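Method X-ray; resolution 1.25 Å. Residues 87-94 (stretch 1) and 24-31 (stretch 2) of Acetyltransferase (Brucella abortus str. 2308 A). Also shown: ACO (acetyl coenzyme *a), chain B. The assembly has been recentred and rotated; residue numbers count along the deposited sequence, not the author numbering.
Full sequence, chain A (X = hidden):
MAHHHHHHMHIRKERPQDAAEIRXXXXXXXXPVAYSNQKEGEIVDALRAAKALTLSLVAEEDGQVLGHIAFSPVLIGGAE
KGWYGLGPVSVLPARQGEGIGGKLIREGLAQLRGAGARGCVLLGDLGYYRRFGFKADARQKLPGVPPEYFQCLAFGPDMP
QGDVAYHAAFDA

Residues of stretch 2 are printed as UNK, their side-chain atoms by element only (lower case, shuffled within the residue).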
ATOM      1  N   GLY A  87      -1.282  -1.280   2.057  1.00  6.72           N
ATOM      2  CA  GLY A  87      -0.766  -2.616   1.846  1.00  7.95           C
ATOM      3  C   GLY A  87      -1.523  -3.407   0.801  1.00  6.67           C
ATOM      4  O   GLY A  87      -2.721  -3.213   0.607  1.00  7.51           O
ATOM      5  N   PRO A  88      -0.833  -4.336   0.133  1.00  6.48           N
ATOM      6  CA  PRO A  88       0.609  -4.577   0.274  1.00  6.52           C
ATOM      7  C   PRO A  88       1.468  -3.465  -0.321  1.00  6.12           C
ATOM      8  O   PRO A  88       1.012  -2.693  -1.163  1.00  6.91           O
ATOM      9  CB  PRO A  88       0.820  -5.853  -0.549  1.00  8.11           C
ATOM     10  CG  PRO A  88      -0.249  -5.797  -1.570  1.00  9.53           C
ATOM     11  CD  PRO A  88      -1.451  -5.234  -0.858  1.00  8.15           C
ATOM     12  N   VAL A  89       2.705  -3.392   0.160  1.00  6.34           N
ATOM     13  CA  VAL A  89       3.778  -2.675  -0.514  1.00  6.29           C
ATOM     14  C   VAL A  89       4.852  -3.714  -0.813  1.00  5.45           C
ATOM     15  O   VAL A  89       5.156  -4.561   0.037  1.00  6.09           O
ATOM     16  CB  VAL A  89       4.299  -1.472   0.321  1.00  7.53           C
ATOM     17  CG1 VAL A  89       4.746  -1.886   1.721  1.00  8.20           C
ATOM     18  CG2 VAL A  89       5.414  -0.748  -0.427  1.00  8.05           C
ATOM     19  N   SER A  90       5.412  -3.649  -2.019  1.00  5.51           N
ATOM     20  CA  SER A  90       6.296  -4.693  -2.528  1.00  6.20           C
ATOM     21  C   SER A  90       7.393  -4.070  -3.357  1.00  6.03           C
ATOM     22  O   SER A  90       7.119  -3.216  -4.191  1.00  6.81           O
ATOM     23  CB  SER A  90       5.523  -5.636  -3.464  1.00  7.76           C
ATOM     24  OG  SER A  90       4.364  -6.161  -2.850  1.00  8.13           O
ATOM     25  N   VAL A  91       8.624  -4.518  -3.154  1.00  6.06           N
ATOM     26  CA  VAL A  91       9.744  -4.097  -3.994  1.00  6.23           C
ATOM     27  C   VAL A  91      10.475  -5.357  -4.433  1.00  6.60           C
ATOM     28  O   VAL A  91      10.635  -6.280  -3.639  1.00  7.45           O
ATOM     29  CB  VAL A  91      10.679  -3.111  -3.246  1.00  7.75           C
ATOM     30  CG1 VAL A  91      11.970  -2.838  -4.038  1.00  8.08           C
ATOM     31  CG2 VAL A  91       9.940  -1.809  -2.951  1.00  8.46           C
ATOM     32  N   LEU A  92      10.909  -5.408  -5.693  1.00  7.05           N
ATOM     33  CA  LEU A  92      11.680  -6.553  -6.169  1.00  7.18           C
ATOM     34  C   LEU A  92      12.812  -6.830  -5.196  1.00  7.31           C
ATOM     35  O   LEU A  92      13.543  -5.909  -4.834  1.00  8.04           O
ATOM     36  CB  LEU A  92      12.286  -6.251  -7.535  1.00  9.31           C
ATOM     37  CG  LEU A  92      11.354  -6.337  -8.738  1.00 11.00           C
ATOM     38  CD1 LEU A  92      12.094  -5.912  -9.997  1.00 11.49           C
ATOM     39  CD2 LEU A  92      10.799  -7.746  -8.897  1.00 13.04           C
ATOM     40  N   PRO A  93      12.967  -8.097  -4.780  1.00  7.79           N
ATOM     41  CA  PRO A  93      14.005  -8.408  -3.796  1.00  8.83           C
ATOM     42  C   PRO A  93      15.380  -7.810  -4.110  1.00  8.70           C
ATOM     43  O   PRO A  93      16.021  -7.251  -3.215  1.00  9.69           O
ATOM     44  CB  PRO A  93      14.023  -9.935  -3.808  1.00 10.35           C
ATOM     45  CG  PRO A  93      12.562 -10.266  -3.976  1.00 10.38           C
ATOM     46  CD  PRO A  93      12.046  -9.236  -4.973  1.00  9.16           C
ATOM     47  N   ALA A  94      15.825  -7.905  -5.360  1.00  8.62           N
ATOM     48  CA  ALA A  94      17.144  -7.410  -5.727  1.00 10.09           C
ATOM     49  C   ALA A  94      17.310  -5.906  -5.538  1.00 10.61           C
ATOM     50  O   ALA A  94      18.431  -5.428  -5.362  1.00 12.01           O
ATOM     51  CB  ALA A  94      17.457  -7.785  -7.154  1.00 11.07           C
ATOM     52  N   UNK A  24       3.335  -9.788 -10.603  1.00  7.40           N
ATOM     53  CA  UNK A  24       4.612 -10.498 -10.621  1.00  8.69           C
ATOM     54  C   UNK A  24       5.579  -9.955  -9.565  1.00  7.99           C
ATOM     55  O   UNK A  24       6.231 -10.715  -8.850  1.00  7.67           O
ATOM     56  c   UNK A  24       7.271 -10.743 -13.473  1.00 25.13           C
ATOM     57  o   UNK A  24       6.668 -10.154 -14.374  1.00 28.07           O
ATOM     58  c   UNK A  24       6.585 -11.075 -12.154  1.00 19.01           C
ATOM     59  c   UNK A  24       5.238 -10.394 -12.009  1.00 12.48           C
ATOM     60  n   UNK A  24       8.543 -11.109 -13.584  1.00 27.87           N
ATOM     61  N   UNK A  25       5.668  -8.636  -9.463  1.00  7.18           N
ATOM     62  CA  UNK A  25       6.533  -8.023  -8.463  1.00  7.67           C
ATOM     63  C   UNK A  25       6.054  -8.351  -7.045  1.00  6.50           C
ATOM     64  O   UNK A  25       6.847  -8.707  -6.167  1.00  6.82           O
ATOM     65  c   UNK A  25       6.631  -6.507  -8.695  1.00  9.43           C
ATOM     66  c   UNK A  25       7.357  -6.229 -10.014  1.00 10.81           C
ATOM     67  c   UNK A  25       7.344  -5.844  -7.539  1.00 10.49           C
ATOM     68  N   UNK A  26       4.750  -8.228  -6.831  1.00  6.31           N
ATOM     69  CA  UNK A  26       4.160  -8.508  -5.536  1.00  5.97           C
ATOM     70  C   UNK A  26       4.461  -9.951  -5.140  1.00  5.96           C
ATOM     71  O   UNK A  26       4.908 -10.231  -4.023  1.00  6.59           O
ATOM     72  o   UNK A  26       2.362  -6.937  -5.930  1.00  7.08           O
ATOM     73  c   UNK A  26       2.635  -8.295  -5.584  1.00  6.55           C
ATOM     74  c   UNK A  26       1.989  -8.595  -4.259  1.00  7.73           C
ATOM     75  N   UNK A  27       4.233 -10.881  -6.061  1.00  6.05           N
ATOM     76  CA  UNK A  27       4.419 -12.283  -5.734  1.00  7.46           C
ATOM     77  C   UNK A  27       5.885 -12.622  -5.508  1.00  7.26           C
ATOM     78  O   UNK A  27       6.201 -13.435  -4.642  1.00  8.38           O
ATOM     79  c   UNK A  27       2.224 -13.044  -6.646  1.00  9.33           C
ATOM     80  o   UNK A  27       0.199 -13.942  -7.425  1.00 10.69           O
ATOM     81  o   UNK A  27       1.970 -14.357  -8.632  1.00 14.03           O
ATOM     82  c   UNK A  27       1.418 -13.845  -7.642  1.00 10.92           C
ATOM     83  c   UNK A  27       3.740 -13.178  -6.771  1.00  8.41           C
ATOM     84  N   UNK A  28       6.784 -11.961  -6.237  1.00  7.71           N
ATOM     85  CA  UNK A  28       8.217 -12.158  -6.015  1.00  8.17           C
ATOM     86  C   UNK A  28       8.618 -11.652  -4.635  1.00  7.73           C
ATOM     87  O   UNK A  28       9.389 -12.295  -3.922  1.00  8.67           O
ATOM     88  c   UNK A  28       9.030 -11.457  -7.085  1.00  9.34           C
ATOM     89  N   UNK A  29       8.088 -10.499  -4.245  1.00  7.06           N
ATOM     90  CA  UNK A  29       8.433  -9.914  -2.950  1.00  6.82           C
ATOM     91  C   UNK A  29       7.959 -10.789  -1.787  1.00  6.48           C
ATOM     92  O   UNK A  29       8.652 -10.931  -0.777  1.00  7.11           O
ATOM     93  c   UNK A  29       7.853  -8.515  -2.835  1.00  7.42           C
ATOM     94  N   UNK A  30       6.770 -11.373  -1.914  1.00  6.50           N
ATOM     95  CA  UNK A  30       6.169 -12.134  -0.814  1.00  6.49           C
ATOM     96  C   UNK A  30       6.513 -13.621  -0.844  1.00  6.87           C
ATOM     97  O   UNK A  30       6.267 -14.323   0.127  1.00  7.80           O
ATOM     98  c   UNK A  30       4.106  -9.480  -0.952  1.00  6.36           C
ATOM     99  c   UNK A  30       3.772  -9.285   1.781  1.00  7.71           C
ATOM    100  c   UNK A  30       4.260 -10.613  -0.165  1.00  6.44           C
ATOM    101  c   UNK A  30       3.599  -8.166   0.985  1.00  7.09           C
ATOM    102  c   UNK A  30       4.655 -11.924  -0.774  1.00  6.86           C
ATOM    103  c   UNK A  30       4.108 -10.495   1.208  1.00  7.08           C
ATOM    104  c   UNK A  30       3.771  -8.264  -0.379  1.00  7.15           C
ATOM    105  N   UNK A  31       7.096 -14.110  -1.940  1.00  7.22           N
ATOM    106  CA  UNK A  31       7.364 -15.541  -2.057  1.00  8.18           C
ATOM    107  C   UNK A  31       8.144 -16.132  -0.871  1.00  9.18           C
ATOM    108  O   UNK A  31       7.771 -17.194  -0.382  1.00 10.32           O
ATOM    109  c   UNK A  31       8.040 -17.375  -3.699  1.00 13.42           C
ATOM    110  c   UNK A  31       7.799 -16.065  -6.939  1.00 21.87           C
ATOM    111  c   UNK A  31       8.042 -15.882  -3.393  1.00  9.92           C
ATOM    112  n   UNK A  31       7.464 -17.021  -6.079  1.00 20.23           N
ATOM    113  n   UNK A  31       6.883 -15.543  -7.742  1.00 22.08           N
ATOM    114  n   UNK A  31       9.054 -15.630  -6.998  1.00 23.18           N
ATOM    115  c   UNK A  31       8.397 -17.653  -5.149  1.00 16.59           C
TER
HETATM  116  N1A ACO B 201      21.493   3.241   3.194  1.00 27.27           N
HETATM  117  C2A ACO B 201      21.273   2.555   4.310  1.00 25.94           C
HETATM  118  N3A ACO B 201      20.121   1.947   4.539  1.00 24.87           N
HETATM  119  C4A ACO B 201      19.133   2.014   3.640  1.00 22.62           C
HETATM  120  C5A ACO B 201      19.320   2.715   2.472  1.00 23.77           C
HETATM  121  C6A ACO B 201      20.558   3.341   2.268  1.00 27.39           C
HETATM  122  N6A ACO B 201      20.808   4.090   1.053  1.00 28.99           N
HETATM  123  N7A ACO B 201      18.191   2.628   1.758  1.00 22.00           N
HETATM  124  C8A ACO B 201      17.337   1.903   2.464  1.00 20.06           C
HETATM  125  N9A ACO B 201      17.882   1.517   3.605  1.00 19.20           N
HETATM  126  C1B ACO B 201      17.252   0.708   4.648  1.00 16.51           C
HETATM  127  C2B ACO B 201      16.196   1.277   5.238  1.00 14.48           C
HETATM  128  O2B ACO B 201      16.547   2.192   6.300  1.00 14.09           O
HETATM  129  C3B ACO B 201      15.334  -0.025   5.825  1.00 13.51           C
HETATM  130  O3B ACO B 201      15.991  -0.565   7.003  1.00 14.52           O
HETATM  131  P3B ACO B 201      15.522  -0.209   8.541  1.00 14.42           P
HETATM  132  O7A ACO B 201      16.433  -1.022   9.431  1.00 15.45           O
HETATM  133  O8A ACO B 201      14.076  -0.608   8.712  1.00 15.78           O
HETATM  134  O9A ACO B 201      15.710   1.279   8.738  1.00 13.40           O
HETATM  135  C4B ACO B 201      15.375  -0.913   4.829  1.00 13.04           C
HETATM  136  O4B ACO B 201      16.631  -0.535   3.954  1.00 15.36           O
HETATM  137  C5B ACO B 201      14.195  -0.911   3.840  1.00 10.98           C
HETATM  138  O5B ACO B 201      13.851   0.414   3.516  1.00  9.12           O
HETATM  139  P1A ACO B 201      13.503   0.862   1.980  1.00  8.45           P
HETATM  140  O1A ACO B 201      14.693   0.745   1.077  1.00  9.36           O
HETATM  141  O2A ACO B 201      12.826   2.201   2.072  1.00  8.39           O
HETATM  142  O3A ACO B 201      12.352  -0.178   1.527  1.00  7.97           O
HETATM  143  P2A ACO B 201      12.457  -1.336   0.408  1.00  7.86           P
HETATM  144  O4A ACO B 201      12.554  -0.736  -0.959  1.00  7.35           O
HETATM  145  O5A ACO B 201      13.481  -2.366   0.794  1.00  8.96           O
HETATM  146  O6A ACO B 201      10.960  -1.938   0.543  1.00  8.45           O
HETATM  147  CBP ACO B 201       9.528  -3.543   1.581  1.00  9.15           C
HETATM  148  CCP ACO B 201      10.474  -2.359   1.798  1.00  8.92           C
HETATM  149  CDP ACO B 201       8.927  -3.922   2.932  1.00 10.30           C
HETATM  150  CEP ACO B 201       8.440  -3.105   0.607  1.00  9.72           C
HETATM  151  CAP ACO B 201      10.329  -4.708   0.995  1.00  9.16           C
HETATM  152  OAP ACO B 201      11.220  -5.173   1.980  1.00 13.05           O
HETATM  153  C9P ACO B 201       9.469  -5.878   0.515  1.00  7.94           C
HETATM  154  O9P ACO B 201       8.927  -5.893  -0.549  1.00  7.54           O
HETATM  155  N8P ACO B 201       9.371  -6.977   1.431  1.00  8.51           N
HETATM  156  C7P ACO B 201       8.613  -8.167   1.115  1.00  8.65           C
HETATM  157  C6P ACO B 201       7.118  -7.890   1.098  1.00  8.17           C
HETATM  158  C5P ACO B 201       6.658  -7.271   2.401  1.00  8.09           C
HETATM  159  O5P ACO B 201       6.883  -7.774   3.459  1.00  9.51           O
HETATM  160  N4P ACO B 201       5.930  -6.040   2.302  1.00  7.38           N
HETATM  161  C3P ACO B 201       5.452  -5.382   3.499  1.00  8.09           C
HETATM  162  C2P ACO B 201       4.182  -6.048   4.012  1.00  9.84           C
HETATM  163  S1P ACO B 201       3.493  -5.042   5.355  1.00  9.55           S
HETATM  164  C   ACO B 201       2.548  -3.764   4.509  1.00  9.65           C
HETATM  165  O   ACO B 201       2.393  -3.807   3.330  1.00 11.01           O
HETATM  166  CH3 ACO B 201       1.983  -2.647   5.369  1.00 10.49           C
HETATM  167  O   HOH W   1       2.190  -4.969  -3.910  1.00  7.92           O

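Position 24 carries three carbons in a row, the third bearing one oxygen and one nitrogen. That is an amide, so the residue is Q24. It lies exposed and out of contact with the strand.

Position 25 has one carbon carrying two more, a branch at the beta carbon with no heteroatom. Its CB points toward the strand, and its branch tips meet L92 and the backbone of S90 and V91. This is V25, with CG2 3.9 Å from L92 CD2.

Position 26 also branches at the beta carbon, into one oxygen and one carbon, and its CA lies 5.3 Å from S90 CA. The residue is T26. The O of water 1 lies 2.8 Å from T26 OG1, to which the water donates, and 2.7 Å from S90 OG, to which it is also hydrogen-bonded, so two hydroxyls that make no direct hydrogen bond are joined through one solvent molecule.

Position 27 has three carbons, the third bearing two oxygens: a carboxylate, E27. Its CB points away from stretch 1, and the side chain makes no contact there.

Position 28 has a single side-chain carbon; its CB lies 4.5 Å from L92 CD2 and 4.3 Å from P93 CD. It is A28, short, its CB pointing toward stretch 1, where it meets the residues just past the strand.

Position 29 again has one carbon, pointing toward the strand; its CB lies 3.8 Å from S90 CB and 3.7 Å from V91 O. This is A29; its single carbon fits between the helix backbone and the strand.

Position 30 has one carbon followed by a six-carbon ring with no oxygen, and the ring reaches P88, V89 and S90. This is F30. F30 CE2 lies 3.8 Å from P88 CB and 3.3 Å from S90 OG, the latter at the ring edge. ACO C6P lies over one face, so the ring packs against protein and cofactor together.

Position 31 has three carbons, a nitrogen, then a carbon with two more nitrogens: a guanidinium, R31. It is exposed and touches nothing on the strand.

The helix crosses the strand at 85°, with axes 7.0 Å apart at closest approach. The contact centres on S90, which meets V25, T26, A29 and F30. No direct hydrogen bond joins the two stretches; packing and one water do the work. The strand's backbone also hydrogen-bonds acetyl coenzyme A: V89 N donates to ACO O at 3.2 Å, V89 O accepts from ACO N4P at 2.8 Å, and V91 N donates to ACO O9P at 3.0 Å. The rule is economical: small residues at the close approach, a ring where cofactor and strand meet, and charge kept off the interface.

Stretch 2, residues 24-31: QVTEAAFR
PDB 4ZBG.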